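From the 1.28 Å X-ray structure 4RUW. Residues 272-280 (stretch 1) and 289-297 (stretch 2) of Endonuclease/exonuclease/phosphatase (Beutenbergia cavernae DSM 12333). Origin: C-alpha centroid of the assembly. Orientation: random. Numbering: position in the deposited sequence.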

# COMPACT_ATOMS: atom_id res chain seq x y z
N ASP A 272 -10.74 -1.20 -9.94
CA ASP A 272 -11.60 -0.46 -9.02
C ASP A 272 -11.25 -0.84 -7.59
O ASP A 272 -11.29 -2.02 -7.24
CB ASP A 272 -13.08 -0.79 -9.26
CG ASP A 272 -13.61 -0.25 -10.56
OD1 ASP A 272 -13.19 0.85 -10.98
OD2 ASP A 272 -14.47 -0.93 -11.16
N PRO A 273 -10.93 0.15 -6.74
CA PRO A 273 -10.75 -0.14 -5.31
C PRO A 273 -11.92 -0.92 -4.71
O PRO A 273 -11.69 -1.82 -3.90
CB PRO A 273 -10.62 1.26 -4.70
CG PRO A 273 -9.92 2.04 -5.79
CD PRO A 273 -10.59 1.55 -7.06
N GLY A 274 -13.15 -0.61 -5.11
CA GLY A 274 -14.32 -1.26 -4.55
C GLY A 274 -14.42 -2.73 -4.89
O GLY A 274 -15.19 -3.46 -4.25
N ALA A 275 -13.65 -3.18 -5.88
CA ALA A 275 -13.62 -4.59 -6.25
C ALA A 275 -12.56 -5.35 -5.45
O ALA A 275 -12.44 -6.57 -5.57
CB ALA A 275 -13.36 -4.75 -7.74
N GLY A 276 -11.78 -4.64 -4.65
CA GLY A 276 -10.71 -5.28 -3.91
C GLY A 276 -10.62 -4.98 -2.43
O GLY A 276 -9.53 -4.66 -1.93
N PRO A 277 -11.74 -5.11 -1.68
CA PRO A 277 -11.58 -5.02 -0.23
C PRO A 277 -10.68 -6.17 0.22
O PRO A 277 -10.61 -7.20 -0.46
CB PRO A 277 -13.01 -5.21 0.28
CG PRO A 277 -13.67 -6.06 -0.77
CD PRO A 277 -13.07 -5.60 -2.08
N THR A 278 -9.98 -5.98 1.33
CA THR A 278 -8.95 -6.93 1.73
C THR A 278 -9.27 -7.61 3.05
O THR A 278 -8.49 -8.41 3.53
CB THR A 278 -7.55 -6.29 1.73
OG1 THR A 278 -7.53 -5.19 2.66
CG2 THR A 278 -7.21 -5.79 0.33
N MSE A 279 -10.42 -7.27 3.62
CA MSE A 279 -10.98 -8.05 4.71
C MSE A 279 -11.77 -9.18 4.07
O MSE A 279 -12.70 -8.93 3.31
CB MSE A 279 -11.90 -7.21 5.57
CG MSE A 279 -11.22 -6.05 6.27
SE MSE A 279 -9.71 -6.65 7.34
CE MSE A 279 -10.62 -7.93 8.49
N THR A 280 -11.40 -10.42 4.37
CA THR A 280 -12.02 -11.58 3.75
C THR A 280 -13.54 -11.54 3.85
O THR A 280 -14.24 -11.78 2.86
CB THR A 280 -11.49 -12.86 4.40
OG1 THR A 280 -10.07 -12.88 4.24
CG2 THR A 280 -12.10 -14.10 3.75
N PRO A 289 -20.27 -0.83 4.60
CA PRO A 289 -19.04 -0.20 4.12
C PRO A 289 -18.09 -1.19 3.44
O PRO A 289 -16.90 -0.90 3.30
CB PRO A 289 -18.39 0.26 5.42
CG PRO A 289 -18.72 -0.86 6.36
CD PRO A 289 -20.14 -1.29 6.00
N HIS A 290 -18.60 -2.34 3.03
CA HIS A 290 -17.70 -3.41 2.61
C HIS A 290 -16.76 -3.10 1.44
O HIS A 290 -15.57 -3.43 1.53
CB HIS A 290 -18.48 -4.72 2.47
CG HIS A 290 -19.08 -5.12 3.78
ND1 HIS A 290 -18.32 -5.63 4.80
CD2 HIS A 290 -20.33 -4.96 4.26
CE1 HIS A 290 -19.10 -5.83 5.86
NE2 HIS A 290 -20.31 -5.42 5.56
N PRO A 291 -17.26 -2.44 0.38
CA PRO A 291 -16.33 -2.13 -0.73
C PRO A 291 -15.25 -1.12 -0.35
O PRO A 291 -14.28 -0.98 -1.10
CB PRO A 291 -17.25 -1.56 -1.81
CG PRO A 291 -18.59 -2.14 -1.51
CD PRO A 291 -18.65 -2.16 -0.01
N ASP A 292 -15.41 -0.45 0.79
CA ASP A 292 -14.43 0.52 1.25
C ASP A 292 -13.31 -0.10 2.08
O ASP A 292 -12.29 0.54 2.32
CB ASP A 292 -15.11 1.62 2.06
CG ASP A 292 -16.25 2.27 1.31
OD1 ASP A 292 -16.02 2.71 0.17
OD2 ASP A 292 -17.38 2.31 1.85
N ARG A 293 -13.51 -1.34 2.52
CA ARG A 293 -12.59 -1.99 3.46
C ARG A 293 -11.37 -2.62 2.78
O ARG A 293 -11.07 -3.80 2.94
CB ARG A 293 -13.34 -2.98 4.36
CG ARG A 293 -14.23 -2.27 5.36
CD ARG A 293 -14.89 -3.23 6.32
NE ARG A 293 -15.51 -2.49 7.41
CZ ARG A 293 -16.30 -3.02 8.32
NH1 ARG A 293 -16.60 -4.32 8.27
NH2 ARG A 293 -16.81 -2.26 9.28
N ARG A 294 -10.69 -1.78 2.00
CA ARG A 294 -9.42 -2.11 1.37
C ARG A 294 -8.36 -1.41 2.21
O ARG A 294 -8.26 -0.18 2.18
CB ARG A 294 -9.40 -1.61 -0.07
CG ARG A 294 -8.13 -1.96 -0.84
CD ARG A 294 -8.24 -1.58 -2.30
NE ARG A 294 -8.23 -0.14 -2.50
CZ ARG A 294 -7.14 0.57 -2.81
NH1 ARG A 294 -5.96 -0.04 -2.95
NH2 ARG A 294 -7.23 1.88 -3.00
N ILE A 295 -7.61 -2.19 2.98
CA ILE A 295 -6.69 -1.63 3.97
C ILE A 295 -5.29 -2.23 3.86
O ILE A 295 -4.39 -1.84 4.63
CB ILE A 295 -7.23 -1.76 5.42
CG1 ILE A 295 -7.44 -3.23 5.79
CG2 ILE A 295 -8.52 -0.95 5.61
CD1 ILE A 295 -7.79 -3.44 7.26
N ASP A 296 -5.11 -3.16 2.93
CA ASP A 296 -3.81 -3.75 2.62
C ASP A 296 -3.42 -3.20 1.25
O ASP A 296 -4.22 -3.25 0.33
CB ASP A 296 -3.92 -5.26 2.54
CG ASP A 296 -4.29 -5.91 3.87
OD1 ASP A 296 -5.49 -6.00 4.20
OD2 ASP A 296 -3.37 -6.37 4.58
N TYR A 297 -2.20 -2.67 1.14
CA TYR A 297 -1.80 -1.92 -0.03
C TYR A 297 -0.43 -2.35 -0.56
O TYR A 297 0.43 -2.81 0.20
CB TYR A 297 -1.67 -0.43 0.31
CG TYR A 297 -2.93 0.28 0.73
CD1 TYR A 297 -3.68 1.01 -0.18
CD2 TYR A 297 -3.35 0.27 2.05
CE1 TYR A 297 -4.81 1.69 0.20
CE2 TYR A 297 -4.48 0.95 2.45
CZ TYR A 297 -5.22 1.65 1.51
OH TYR A 297 -6.34 2.36 1.88

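Stretch 2 begins at Pro289, which lies out of reach of stretch 1 but starts a short 3-10 turn: its carbonyl O accepts a backbone hydrogen bond from Asp292 N at 3.0 Å. The turn brings the next carbonyls close to the partner. His290 makes its contact through the backbone, its O atom lying 3.4 Å from Pro277 CB, while its ring stays well clear.

Pro291 sits beside Gly274, with the two CA atoms 4.4 Å apart. The backbones come close here, and Gly274 CA directs a hydrogen at Pro291 O in a nearly linear CA-H...O contact, with the carbon and oxygen 3.5 Å apart. An ideal CB on Gly274 would lie 3.8 Å from Pro291 CB, an ordinary contact distance, so this pair does not by itself demand glycine. Asp292 points its CA-to-CB bond away and takes no part; its carboxylate is satisfied elsewhere in the structure.

Arg293 contributes chiefly its carbonyl. Arg293 O accepts a hydrogen bond from Thr278 N at 2.9 Å, with an angle of 162° at the hydrogen, and lies 3.4 Å from Pro277 CA. The end of its extended side chain leads away, but the aliphatic base still covers part of Met279, with Arg293 CB 4.2 Å from Met279 CG.

Arg294 comes closest in the backbone register, its CA 4.0 Å from Pro277 CA. Its long side chain follows stretch 1 back toward Pro273: Arg294 CG is 3.2 Å from Gly276 O, and Arg294 NE is 3.5 Å from Pro273 CB. A buried guanidinium needs polar partners, and NH1 and NH2 find theirs elsewhere in the structure, while the methylenes supply packing surface here.

The next two residues converge on Thr278, whose CA-to-CB bond points toward stretch 2 with chi1 in the p well. Ile295 N donates a hydrogen bond to Thr278 OG1 at 3.0 Å, almost straight at 172°. Ile295 adds an apolar contact: its side-chain end reaches nearer to stretch 1, placing Ile295 CD1 3.7 Å from SE of Met279, a selenomethionine. The Thr278 hydroxyl in turn donates to Asp296 OD1, with Thr278 OG1 and Asp296 OD1 2.7 Å apart. A threonine hydroxyl suits this place because it can accept and donate at once, linking a backbone amide to a carboxylate. Asp296, in the m rotamer, points its CA-to-CB bond toward stretch 1 and offers the acceptor.

Tyr297 continues the strand without touching stretch 1. Altogether the two stretches bury 529 Å², combining three hydrogen bonds with tight packing around prolines and glycines.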